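Local coordinates for protein DELTA1-pyrroline-2-carboxylate reductase (Thermococcus litoralis DSM 5473, PDB 6T3E) that catalyses the NAD(P)H-dependent reduction of Delta1-pyrroline-2-carboxylate to L-proline, a step of L-hydroxyproline metabolism, at residues 156-168 and 182-196. Numbering follows the deposited sequence.
Sequences IIGAGVQARTQLW and YDINPKNAKKFAEEM. With NAI (1,4-dihydronicotinamide adenine dinucleotide), chain F.
Asp183 reaches across to the glycine-rich turn, where its OD2 takes the N-H of Ala159 at 2.6 Å through the anti lone pair. The same OD2 accepts from O3B of the NADH adenosine ribose at 2.7 Å, while OD1 receives the N-H of Asn185, closing an Asx turn, and O2B, a contact modelled very short, so its length is doubtful. With CG anti to the backbone N (chi1 -160°), the carboxylate lies between turn and ribose; Asn188 ND2 adds a bond to O3B. Behind it, Tyr182 N to Ile156 O (2.8 Å) and Gly158 N to Tyr182 O (2.9 Å) join the parallel strand ends. Were Asp183 an alanine, the N-H groups of Ala159 and Asn185 and the ribose hydroxyls would probably lose their common acceptor. Phe192 projects from helix 186-196 onto helix 161-168 and the end of strand 153-157; the helix segments cross at -31°. Its ring meets Ile156 CD1 at CE1 (3.4 Å), has the Arg164 backbone N beside its edge, in the ring plane, and carries Met196 CG over one face. Arg164 runs past this ring into a hole lined by Phe192, Met196, Glu195 and Lys191; its NH2 makes a weak, long salt bridge to Glu195 OE1 (3.4 Å). In this Rossmann-type site, the acidic residue just past the end of strand 178-182 grips both ribose hydroxyls, which suits NADH and would probably be less hospitable to a 2'-phosphate.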
loop_
_atom_site.group_PDB
_atom_site.type_symbol
_atom_site.label_atom_id
_atom_site.label_comp_id
_atom_site.label_asym_id
_atom_site.label_seq_id
_atom_site.Cartn_x
_atom_site.Cartn_y
_atom_site.Cartn_z
ATOM N N ILE B 156 19.061 -15.875 22.680
ATOM C CA ILE B 156 18.812 -15.248 21.390
ATOM C C ILE B 156 19.284 -16.186 20.292
ATOM O O ILE B 156 20.445 -16.610 20.285
ATOM C CB ILE B 156 19.504 -13.878 21.278
ATOM C CG1 ILE B 156 19.281 -13.083 22.563
ATOM C CG2 ILE B 156 18.977 -13.123 20.091
ATOM C CD1 ILE B 156 19.979 -11.752 22.606
ATOM N N ILE B 157 18.383 -16.508 19.374
ATOM C CA ILE B 157 18.679 -17.337 18.217
ATOM C C ILE B 157 18.476 -16.473 16.984
ATOM O O ILE B 157 17.355 -16.016 16.717
ATOM C CB ILE B 157 17.789 -18.589 18.176
ATOM C CG1 ILE B 157 18.211 -19.562 19.272
ATOM C CG2 ILE B 157 17.861 -19.271 16.814
ATOM C CD1 ILE B 157 17.134 -20.517 19.642
ATOM N N GLY B 158 19.561 -16.253 16.233
ATOM C CA GLY B 158 19.600 -15.317 15.121
ATOM C C GLY B 158 20.025 -13.927 15.561
ATOM O O GLY B 158 19.193 -13.148 16.034
ATOM N N ALA B 159 21.294 -13.574 15.383
ATOM C CA ALA B 159 21.811 -12.307 15.910
ATOM C C ALA B 159 21.849 -11.243 14.813
ATOM O O ALA B 159 22.895 -10.710 14.460
ATOM C CB ALA B 159 23.195 -12.521 16.521
ATOM N N GLY B 160 20.678 -10.935 14.276
ATOM C CA GLY B 160 20.550 -9.984 13.192
ATOM C C GLY B 160 20.073 -8.621 13.644
ATOM O O GLY B 160 20.275 -8.216 14.793
ATOM N N VAL B 161 19.435 -7.896 12.726
ATOM C CA VAL B 161 18.964 -6.557 13.057
ATOM C C VAL B 161 17.870 -6.631 14.112
ATOM O O VAL B 161 17.901 -5.895 15.103
ATOM C CB VAL B 161 18.494 -5.810 11.796
ATOM C CG1 VAL B 161 17.757 -4.535 12.194
ATOM C CG2 VAL B 161 19.687 -5.474 10.898
ATOM N N GLN B 162 16.902 -7.534 13.935
ATOM C CA GLN B 162 15.781 -7.587 14.868
ATOM C C GLN B 162 16.221 -8.003 16.267
ATOM O O GLN B 162 15.727 -7.462 17.261
ATOM C CB GLN B 162 14.699 -8.539 14.353
ATOM C CG GLN B 162 13.981 -8.034 13.104
ATOM C CD GLN B 162 13.711 -6.540 13.160
ATOM O OE1 GLN B 162 13.227 -5.997 14.182
ATOM N NE2 GLN B 162 14.020 -5.858 12.061
ATOM N N ALA B 163 17.176 -8.930 16.365
ATOM C CA ALA B 163 17.576 -9.442 17.673
ATOM C C ALA B 163 18.088 -8.333 18.583
ATOM O O ALA B 163 17.928 -8.418 19.804
ATOM C CB ALA B 163 18.647 -10.521 17.523
ATOM N N ARG B 164 18.710 -7.297 18.018
ATOM C CA ARG B 164 19.230 -6.217 18.850
ATOM C C ARG B 164 18.105 -5.473 19.566
ATOM O O ARG B 164 18.107 -5.360 20.802
ATOM C CB ARG B 164 20.058 -5.264 18.003
ATOM C CG ARG B 164 21.378 -5.829 17.599
ATOM C CD ARG B 164 21.909 -5.077 16.406
ATOM N NE ARG B 164 23.363 -5.143 16.329
ATOM C CZ ARG B 164 24.024 -6.158 15.795
ATOM N NH1 ARG B 164 23.352 -7.200 15.291
ATOM N NH2 ARG B 164 25.352 -6.119 15.761
ATOM N N THR B 165 17.111 -4.992 18.810
ATOM C CA THR B 165 15.972 -4.338 19.443
ATOM C C THR B 165 15.120 -5.321 20.235
ATOM O O THR B 165 14.429 -4.923 21.183
ATOM C CB THR B 165 15.120 -3.644 18.390
ATOM O OG1 THR B 165 14.862 -4.564 17.328
ATOM C CG2 THR B 165 15.851 -2.413 17.845
ATOM N N GLN B 166 15.127 -6.596 19.848
ATOM C CA GLN B 166 14.401 -7.587 20.628
ATOM C C GLN B 166 14.971 -7.679 22.031
ATOM O O GLN B 166 14.235 -7.579 23.018
ATOM C CB GLN B 166 14.456 -8.943 19.938
ATOM C CG GLN B 166 13.468 -9.111 18.808
ATOM C CD GLN B 166 12.038 -9.140 19.276
ATOM O OE1 GLN B 166 11.718 -9.715 20.331
ATOM N NE2 GLN B 166 11.152 -8.535 18.478
ATOM N N LEU B 167 16.294 -7.837 22.140
ATOM C CA LEU B 167 16.902 -7.928 23.462
ATOM C C LEU B 167 16.779 -6.610 24.212
ATOM O O LEU B 167 16.519 -6.607 25.421
ATOM C CB LEU B 167 18.369 -8.354 23.358
ATOM C CG LEU B 167 19.078 -8.562 24.709
ATOM C CD1 LEU B 167 18.456 -9.703 25.495
ATOM C CD2 LEU B 167 20.590 -8.755 24.557
ATOM N N TRP B 168 16.930 -5.485 23.504
ATOM C CA TRP B 168 16.807 -4.170 24.136
ATOM C C TRP B 168 15.432 -3.987 24.770
ATOM O O TRP B 168 15.321 -3.581 25.929
ATOM C CB TRP B 168 17.095 -3.069 23.107
ATOM C CG TRP B 168 17.031 -1.655 23.630
ATOM C CD1 TRP B 168 16.954 -1.259 24.934
ATOM C CD2 TRP B 168 17.045 -0.452 22.849
ATOM N NE1 TRP B 168 16.903 0.108 25.019
ATOM C CE2 TRP B 168 16.963 0.634 23.756
ATOM C CE3 TRP B 168 17.119 -0.184 21.474
ATOM C CZ2 TRP B 168 16.951 1.968 23.334
ATOM C CZ3 TRP B 168 17.109 1.143 21.052
ATOM C CH2 TRP B 168 17.024 2.204 21.985
ATOM N N TYR B 182 23.107 -17.412 19.764
ATOM C CA TYR B 182 23.538 -18.413 18.804
ATOM C C TYR B 182 23.139 -17.972 17.408
ATOM O O TYR B 182 22.012 -17.518 17.195
ATOM C CB TYR B 182 22.921 -19.776 19.117
ATOM C CG TYR B 182 22.995 -20.720 17.945
ATOM C CD1 TYR B 182 24.205 -21.292 17.563
ATOM C CD2 TYR B 182 21.861 -21.023 17.202
ATOM C CE1 TYR B 182 24.274 -22.148 16.482
ATOM C CE2 TYR B 182 21.923 -21.882 16.124
ATOM C CZ TYR B 182 23.127 -22.437 15.768
ATOM O OH TYR B 182 23.175 -23.276 14.688
ATOM N N ASP B 183 24.067 -18.096 16.465
ATOM C CA ASP B 183 23.789 -17.833 15.062
ATOM C C ASP B 183 24.654 -18.766 14.223
ATOM O O ASP B 183 25.739 -19.173 14.650
ATOM C CB ASP B 183 24.050 -16.359 14.724
ATOM C CG ASP B 183 23.344 -15.908 13.456
ATOM O OD1 ASP B 183 23.667 -16.437 12.377
ATOM O OD2 ASP B 183 22.472 -15.009 13.535
ATOM N N ILE B 184 24.158 -19.136 13.039
ATOM C CA ILE B 184 25.006 -19.897 12.127
ATOM C C ILE B 184 26.164 -19.048 11.617
ATOM O O ILE B 184 27.175 -19.592 11.160
ATOM C CB ILE B 184 24.209 -20.481 10.941
ATOM C CG1 ILE B 184 23.404 -19.397 10.235
ATOM C CG2 ILE B 184 23.313 -21.625 11.387
ATOM C CD1 ILE B 184 22.799 -19.880 8.945
ATOM N N ASN B 185 26.049 -17.722 11.709
ATOM C CA ASN B 185 27.095 -16.798 11.297
ATOM C C ASN B 185 27.935 -16.413 12.510
ATOM O O ASN B 185 27.436 -15.695 13.388
ATOM C CB ASN B 185 26.451 -15.557 10.666
ATOM C CG ASN B 185 27.429 -14.690 9.892
ATOM O OD1 ASN B 185 28.603 -14.548 10.263
ATOM N ND2 ASN B 185 26.941 -14.089 8.811
ATOM N N PRO B 186 29.190 -16.881 12.624
ATOM C CA PRO B 186 29.989 -16.531 13.810
ATOM C C PRO B 186 30.318 -15.059 13.913
ATOM O O PRO B 186 30.557 -14.581 15.029
ATOM C CB PRO B 186 31.257 -17.378 13.644
ATOM C CG PRO B 186 31.329 -17.655 12.195
ATOM C CD PRO B 186 29.926 -17.787 11.726
ATOM N N LYS B 187 30.401 -14.342 12.787
ATOM C CA LYS B 187 30.625 -12.900 12.845
ATOM C C LYS B 187 29.453 -12.189 13.504
ATOM O O LYS B 187 29.646 -11.301 14.345
ATOM C CB LYS B 187 30.858 -12.337 11.446
ATOM C CG LYS B 187 32.274 -12.469 10.920
ATOM C CD LYS B 187 32.351 -11.868 9.518
ATOM C CE LYS B 187 33.764 -11.907 8.960
ATOM N NZ LYS B 187 33.801 -11.528 7.508
ATOM N N ASN B 188 28.228 -12.564 13.125
ATOM C CA ASN B 188 27.053 -11.879 13.647
ATOM C C ASN B 188 26.898 -12.124 15.136
ATOM O O ASN B 188 26.520 -11.213 15.881
ATOM C CB ASN B 188 25.796 -12.324 12.900
ATOM C CG ASN B 188 25.820 -11.937 11.429
ATOM O OD1 ASN B 188 26.717 -11.221 10.982
ATOM N ND2 ASN B 188 24.816 -12.394 10.674
ATOM N N ALA B 189 27.181 -13.344 15.593
ATOM C CA ALA B 189 27.057 -13.628 17.021
ATOM C C ALA B 189 28.104 -12.877 17.830
ATOM O O ALA B 189 27.796 -12.333 18.894
ATOM C CB ALA B 189 27.149 -15.131 17.275
ATOM N N LYS B 190 29.343 -12.827 17.339
ATOM C CA LYS B 190 30.401 -12.122 18.055
ATOM C C LYS B 190 30.120 -10.628 18.097
ATOM O O LYS B 190 30.142 -10.006 19.166
ATOM C CB LYS B 190 31.747 -12.401 17.379
ATOM C CG LYS B 190 32.971 -11.927 18.139
ATOM C CD LYS B 190 34.252 -12.279 17.384
ATOM C CE LYS B 190 35.455 -11.591 18.009
ATOM N NZ LYS B 190 36.731 -11.914 17.329
ATOM N N LYS B 191 29.793 -10.052 16.939
ATOM C CA LYS B 191 29.507 -8.629 16.878
ATOM C C LYS B 191 28.311 -8.281 17.742
ATOM O O LYS B 191 28.295 -7.241 18.402
ATOM C CB LYS B 191 29.273 -8.211 15.429
ATOM C CG LYS B 191 29.526 -6.746 15.189
ATOM C CD LYS B 191 29.232 -6.346 13.766
ATOM C CE LYS B 191 28.891 -4.851 13.706
ATOM N NZ LYS B 191 30.035 -3.981 14.150
ATOM N N PHE B 192 27.311 -9.156 17.772
ATOM C CA PHE B 192 26.154 -8.940 18.630
ATOM C C PHE B 192 26.544 -8.956 20.103
ATOM O O PHE B 192 26.187 -8.041 20.860
ATOM C CB PHE B 192 25.090 -10.001 18.339
ATOM C CG PHE B 192 23.799 -9.783 19.064
ATOM C CD1 PHE B 192 23.661 -10.165 20.394
ATOM C CD2 PHE B 192 22.712 -9.216 18.414
ATOM C CE1 PHE B 192 22.473 -9.966 21.068
ATOM C CE2 PHE B 192 21.514 -9.014 19.088
ATOM C CZ PHE B 192 21.397 -9.391 20.413
ATOM N N ALA B 193 27.250 -10.007 20.537
ATOM C CA ALA B 193 27.593 -10.124 21.952
ATOM C C ALA B 193 28.448 -8.948 22.416
ATOM O O ALA B 193 28.175 -8.345 23.459
ATOM C CB ALA B 193 28.297 -11.449 22.223
ATOM N N GLU B 194 29.461 -8.582 21.632
ATOM C CA GLU B 194 30.317 -7.462 22.012
ATOM C C GLU B 194 29.523 -6.163 22.044
ATOM O O GLU B 194 29.436 -5.495 23.083
ATOM C CB GLU B 194 31.493 -7.337 21.041
ATOM C CG GLU B 194 32.529 -8.444 21.145
ATOM C CD GLU B 194 33.565 -8.360 20.037
ATOM O OE1 GLU B 194 33.549 -7.349 19.295
ATOM O OE2 GLU B 194 34.388 -9.299 19.908
ATOM N N GLU B 195 28.926 -5.802 20.904
ATOM C CA GLU B 195 28.298 -4.495 20.761
ATOM C C GLU B 195 27.068 -4.357 21.646
ATOM O O GLU B 195 26.819 -3.276 22.193
ATOM C CB GLU B 195 27.950 -4.250 19.302
ATOM C CG GLU B 195 29.171 -3.912 18.489
ATOM C CD GLU B 195 28.823 -3.552 17.068
ATOM O OE1 GLU B 195 27.651 -3.749 16.672
ATOM O OE2 GLU B 195 29.719 -3.047 16.358
ATOM N N MET B 196 26.264 -5.413 21.769
ATOM C CA MET B 196 25.067 -5.315 22.603
ATOM C C MET B 196 25.398 -5.347 24.093
ATOM O O MET B 196 24.587 -4.898 24.905
ATOM C CB MET B 196 24.066 -6.408 22.239
ATOM C CG MET B 196 23.377 -6.174 20.886
ATOM S SD MET B 196 22.615 -4.541 20.702
ATOM C CE MET B 196 21.150 -4.784 21.694
HETATM P PA NAI F . 18.879 -10.291 9.369
HETATM O O1A NAI F . 19.259 -10.956 8.071
HETATM O O2A NAI F . 19.626 -8.980 9.515
HETATM O O5B NAI F . 19.118 -11.268 10.672
HETATM C C5B NAI F . 18.679 -12.609 10.489
HETATM C C4B NAI F . 19.601 -13.571 11.358
HETATM O O4B NAI F . 19.119 -14.769 11.367
HETATM C C3B NAI F . 20.994 -13.674 10.694
HETATM O O3B NAI F . 21.931 -13.263 11.584
HETATM C C2B NAI F . 21.122 -15.169 10.336
HETATM O O2B NAI F . 22.567 -15.610 10.376
HETATM C C1B NAI F . 20.408 -15.746 11.261
HETATM N N9A NAI F . 19.993 -17.072 10.891
HETATM C C8A NAI F . 19.403 -17.353 9.726
HETATM N N7A NAI F . 19.155 -18.658 9.707
HETATM C C5A NAI F . 19.590 -19.185 10.864
HETATM C C6A NAI F . 19.565 -20.478 11.329
HETATM N N6A NAI F . 19.079 -21.717 10.754
HETATM N N1A NAI F . 20.066 -20.767 12.529
HETATM C C2A NAI F . 20.585 -19.770 13.288
HETATM N N3A NAI F . 20.606 -18.494 12.829
HETATM C C4A NAI F . 20.105 -18.213 11.599
HETATM O O3 NAI F . 17.239 -10.026 9.275
HETATM P PN NAI F . 16.346 -9.361 10.515
HETATM O O1N NAI F . 16.096 -7.928 10.089
HETATM O O2N NAI F . 17.066 -9.470 11.829
HETATM O O5D NAI F . 14.936 -10.158 10.632
HETATM C C5D NAI F . 14.914 -11.299 11.409
HETATM C C4D NAI F . 13.553 -12.012 11.186
HETATM O O4D NAI F . 12.549 -11.307 11.671
HETATM C C3D NAI F . 13.279 -12.153 9.682
HETATM O O3D NAI F . 12.726 -13.395 9.443
HETATM C C2D NAI F . 12.226 -11.078 9.374
HETATM O O2D NAI F . 11.454 -11.496 8.122
HETATM C C1D NAI F . 11.503 -11.076 10.463
HETATM N N1N NAI F . 10.850 -9.770 10.653
HETATM C C2N NAI F . 9.482 -9.682 11.129
HETATM C C3N NAI F . 8.972 -8.362 11.773
HETATM C C7N NAI F . 7.833 -8.523 12.817
HETATM O O7N NAI F . 7.489 -9.613 13.089
HETATM N N7N NAI F . 7.210 -7.334 13.442
HETATM C C4N NAI F . 9.891 -7.164 11.899
HETATM C C5N NAI F . 11.069 -7.191 10.916
HETATM C C6N NAI F . 11.563 -8.540 10.367
#